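Local coordinates for protein ancestral D-type dye decolorizing peroxidase (Geotrichum candidum, PDB 7ANV) that binds haem and probably uses hydrogen peroxide to oxidise dyes and related substrates, as other dye-decolorizing peroxidases do, at residues T22-I28 with I174-I180. Residue numbers count along the deposited sequence, not the author numbering.
Sequences TYFFFKI and IHEVLTI
Run strand 22-28 antiparallel to strand 174-180, the axes 4.5 Å apart at closest and 141° between their directions. Hydrogen-bonded pairs are Tyr23–Ile180, Phe25–Leu178 and Lys27–His175; Phe24–Thr179, Phe26–Glu176 and Ile28–Ile174 alternate as non-hydrogen-bonded pairs. Tyr23 N reaches Ile180 O at 2.8 Å, and Ile180 N returns to Tyr23 O at 3.0 Å; Lys27 N to His175 O (2.9 Å) and His175 N to Lys27 O (2.8 Å) close the other end. Between them sits a classic beta bulge: Val177 (phi/psi -93/-41) and Leu178 both face Phe25. Phe25 O takes Val177 N at 2.8 Å and, weakly, Leu178 N at 3.4 Å, while Phe25 N gives to Leu178 O at 2.8 Å. Val177 O is met by Lys138 NZ, and Thr179 OG1 donates to Glu176 OE2 at 2.7 Å. Phe24 (t) lies against Ile174, CE1 to CD1 3.8 Å. Strand 142-148 flanks strand 22-28 in this ferredoxin-like sheet. The bulge shifts the register by one residue, yet each amide facing the partner strand keeps an acceptor, Leu178 N only weakly, because Phe25 O serves two donors.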
loop_
_atom_site.group_PDB
_atom_site.type_symbol
_atom_site.label_atom_id
_atom_site.label_comp_id
_atom_site.label_asym_id
_atom_site.label_seq_id
_atom_site.Cartn_x
_atom_site.Cartn_y
_atom_site.Cartn_z
ATOM N N THR A 22 -10.044 9.928 6.254
ATOM C CA THR A 22 -10.943 9.056 7.014
ATOM C C THR A 22 -11.509 8.030 6.045
ATOM O O THR A 22 -11.862 8.381 4.910
ATOM C CB THR A 22 -12.039 9.850 7.725
ATOM O OG1 THR A 22 -11.411 10.586 8.774
ATOM C CG2 THR A 22 -13.076 8.921 8.314
ATOM N N TYR A 23 -11.483 6.770 6.452
ATOM C CA TYR A 23 -12.132 5.665 5.727
ATOM C C TYR A 23 -13.418 5.337 6.464
ATOM O O TYR A 23 -13.346 4.938 7.625
ATOM C CB TYR A 23 -11.147 4.503 5.680
ATOM C CG TYR A 23 -9.957 4.801 4.834
ATOM C CD1 TYR A 23 -8.847 5.414 5.379
ATOM C CD2 TYR A 23 -9.925 4.438 3.507
ATOM C CE1 TYR A 23 -7.740 5.717 4.610
ATOM C CE2 TYR A 23 -8.821 4.720 2.730
ATOM C CZ TYR A 23 -7.726 5.340 3.286
ATOM O OH TYR A 23 -6.621 5.628 2.545
ATOM N N PHE A 24 -14.546 5.506 5.783
ATOM C CA PHE A 24 -15.904 5.232 6.318
ATOM C C PHE A 24 -16.413 3.948 5.665
ATOM O O PHE A 24 -16.816 3.954 4.464
ATOM C CB PHE A 24 -16.771 6.463 6.061
ATOM C CG PHE A 24 -18.160 6.369 6.592
ATOM C CD1 PHE A 24 -19.147 5.719 5.875
ATOM C CD2 PHE A 24 -18.498 7.012 7.763
ATOM C CE1 PHE A 24 -20.456 5.710 6.357
ATOM C CE2 PHE A 24 -19.800 6.991 8.237
ATOM C CZ PHE A 24 -20.765 6.325 7.532
ATOM N N PHE A 25 -16.350 2.847 6.418
ATOM C CA PHE A 25 -16.737 1.512 5.902
ATOM C C PHE A 25 -18.216 1.346 6.229
ATOM O O PHE A 25 -18.654 1.590 7.375
ATOM C CB PHE A 25 -15.917 0.397 6.544
ATOM C CG PHE A 25 -14.454 0.492 6.234
ATOM C CD1 PHE A 25 -13.952 -0.076 5.068
ATOM C CD2 PHE A 25 -13.578 1.120 7.093
ATOM C CE1 PHE A 25 -12.604 -0.009 4.788
ATOM C CE2 PHE A 25 -12.229 1.206 6.792
ATOM C CZ PHE A 25 -11.734 0.611 5.661
ATOM N N PHE A 26 -19.010 0.998 5.237
ATOM C CA PHE A 26 -20.472 0.995 5.422
ATOM C C PHE A 26 -21.088 -0.290 4.908
ATOM O O PHE A 26 -20.518 -1.003 4.081
ATOM C CB PHE A 26 -21.118 2.207 4.743
ATOM C CG PHE A 26 -20.957 2.220 3.243
ATOM C CD1 PHE A 26 -21.904 1.624 2.418
ATOM C CD2 PHE A 26 -19.880 2.867 2.660
ATOM C CE1 PHE A 26 -21.759 1.644 1.038
ATOM C CE2 PHE A 26 -19.727 2.867 1.285
ATOM C CZ PHE A 26 -20.665 2.270 0.477
ATOM N N LYS A 27 -22.250 -0.572 5.486
ATOM C CA LYS A 27 -23.190 -1.606 5.028
ATOM C C LYS A 27 -24.371 -0.867 4.420
ATOM O O LYS A 27 -24.841 0.130 5.022
ATOM C CB LYS A 27 -23.582 -2.482 6.217
ATOM C CG LYS A 27 -24.574 -3.583 5.911
ATOM C CD LYS A 27 -24.935 -4.377 7.160
ATOM C CE LYS A 27 -25.767 -5.611 6.884
ATOM N NZ LYS A 27 -26.587 -5.942 8.075
ATOM N N ILE A 28 -24.826 -1.331 3.262
ATOM C CA ILE A 28 -26.061 -0.838 2.607
ATOM C C ILE A 28 -27.244 -1.535 3.278
ATOM O O ILE A 28 -27.336 -2.784 3.196
ATOM C CB ILE A 28 -26.026 -1.062 1.093
ATOM C CG1 ILE A 28 -24.856 -0.303 0.451
ATOM C CG2 ILE A 28 -27.386 -0.733 0.477
ATOM C CD1 ILE A 28 -24.514 -0.725 -0.955
ATOM N N ILE A 174 -27.582 3.570 4.619
ATOM C CA ILE A 174 -26.348 2.851 5.027
ATOM C C ILE A 174 -26.209 2.928 6.542
ATOM O O ILE A 174 -26.801 3.834 7.157
ATOM C CB ILE A 174 -25.104 3.445 4.334
ATOM C CG1 ILE A 174 -24.745 4.831 4.874
ATOM C CG2 ILE A 174 -25.321 3.484 2.835
ATOM C CD1 ILE A 174 -23.552 5.449 4.172
ATOM N N HIS A 175 -25.403 2.018 7.068
ATOM C CA HIS A 175 -25.023 1.877 8.490
ATOM C C HIS A 175 -23.496 1.907 8.510
ATOM O O HIS A 175 -22.849 1.165 7.713
ATOM C CB HIS A 175 -25.638 0.587 9.071
ATOM C CG HIS A 175 -25.024 0.102 10.351
ATOM N ND1 HIS A 175 -25.395 0.599 11.588
ATOM C CD2 HIS A 175 -24.064 -0.828 10.601
ATOM C CE1 HIS A 175 -24.688 0.016 12.536
ATOM N NE2 HIS A 175 -23.860 -0.857 11.961
ATOM N N GLU A 176 -22.912 2.687 9.397
ATOM C CA GLU A 176 -21.441 2.730 9.608
ATOM C C GLU A 176 -21.002 1.406 10.252
ATOM O O GLU A 176 -21.559 1.052 11.313
ATOM C CB GLU A 176 -21.125 3.924 10.490
ATOM C CG GLU A 176 -19.649 4.055 10.830
ATOM C CD GLU A 176 -19.371 5.109 11.874
ATOM O OE1 GLU A 176 -20.244 6.026 12.063
ATOM O OE2 GLU A 176 -18.282 5.028 12.481
ATOM N N VAL A 177 -20.038 0.701 9.673
ATOM C CA VAL A 177 -19.439 -0.531 10.268
ATOM C C VAL A 177 -18.211 -0.123 11.058
ATOM O O VAL A 177 -17.983 -0.616 12.167
ATOM C CB VAL A 177 -19.077 -1.563 9.184
ATOM C CG1 VAL A 177 -18.443 -2.810 9.776
ATOM C CG2 VAL A 177 -20.274 -1.920 8.330
ATOM N N LEU A 178 -17.435 0.799 10.502
ATOM C CA LEU A 178 -16.131 1.173 11.077
ATOM C C LEU A 178 -15.715 2.489 10.422
ATOM O O LEU A 178 -15.879 2.637 9.184
ATOM C CB LEU A 178 -15.101 0.064 10.809
ATOM C CG LEU A 178 -13.678 0.342 11.290
ATOM C CD1 LEU A 178 -13.585 0.378 12.809
ATOM C CD2 LEU A 178 -12.697 -0.681 10.733
ATOM N N THR A 179 -15.162 3.385 11.224
ATOM C CA THR A 179 -14.439 4.556 10.691
ATOM C C THR A 179 -13.003 4.494 11.187
ATOM O O THR A 179 -12.809 4.193 12.395
ATOM C CB THR A 179 -15.131 5.856 11.106
ATOM O OG1 THR A 179 -16.479 5.749 10.658
ATOM C CG2 THR A 179 -14.496 7.077 10.490
ATOM N N ILE A 180 -12.037 4.729 10.299
ATOM C CA ILE A 180 -10.604 4.757 10.702
ATOM C C ILE A 180 -10.079 6.080 10.166
ATOM O O ILE A 180 -10.224 6.335 8.967
ATOM C CB ILE A 180 -9.781 3.564 10.156
ATOM C CG1 ILE A 180 -10.529 2.234 10.257
ATOM C CG2 ILE A 180 -8.436 3.552 10.883
ATOM C CD1 ILE A 180 -9.794 1.004 9.703
#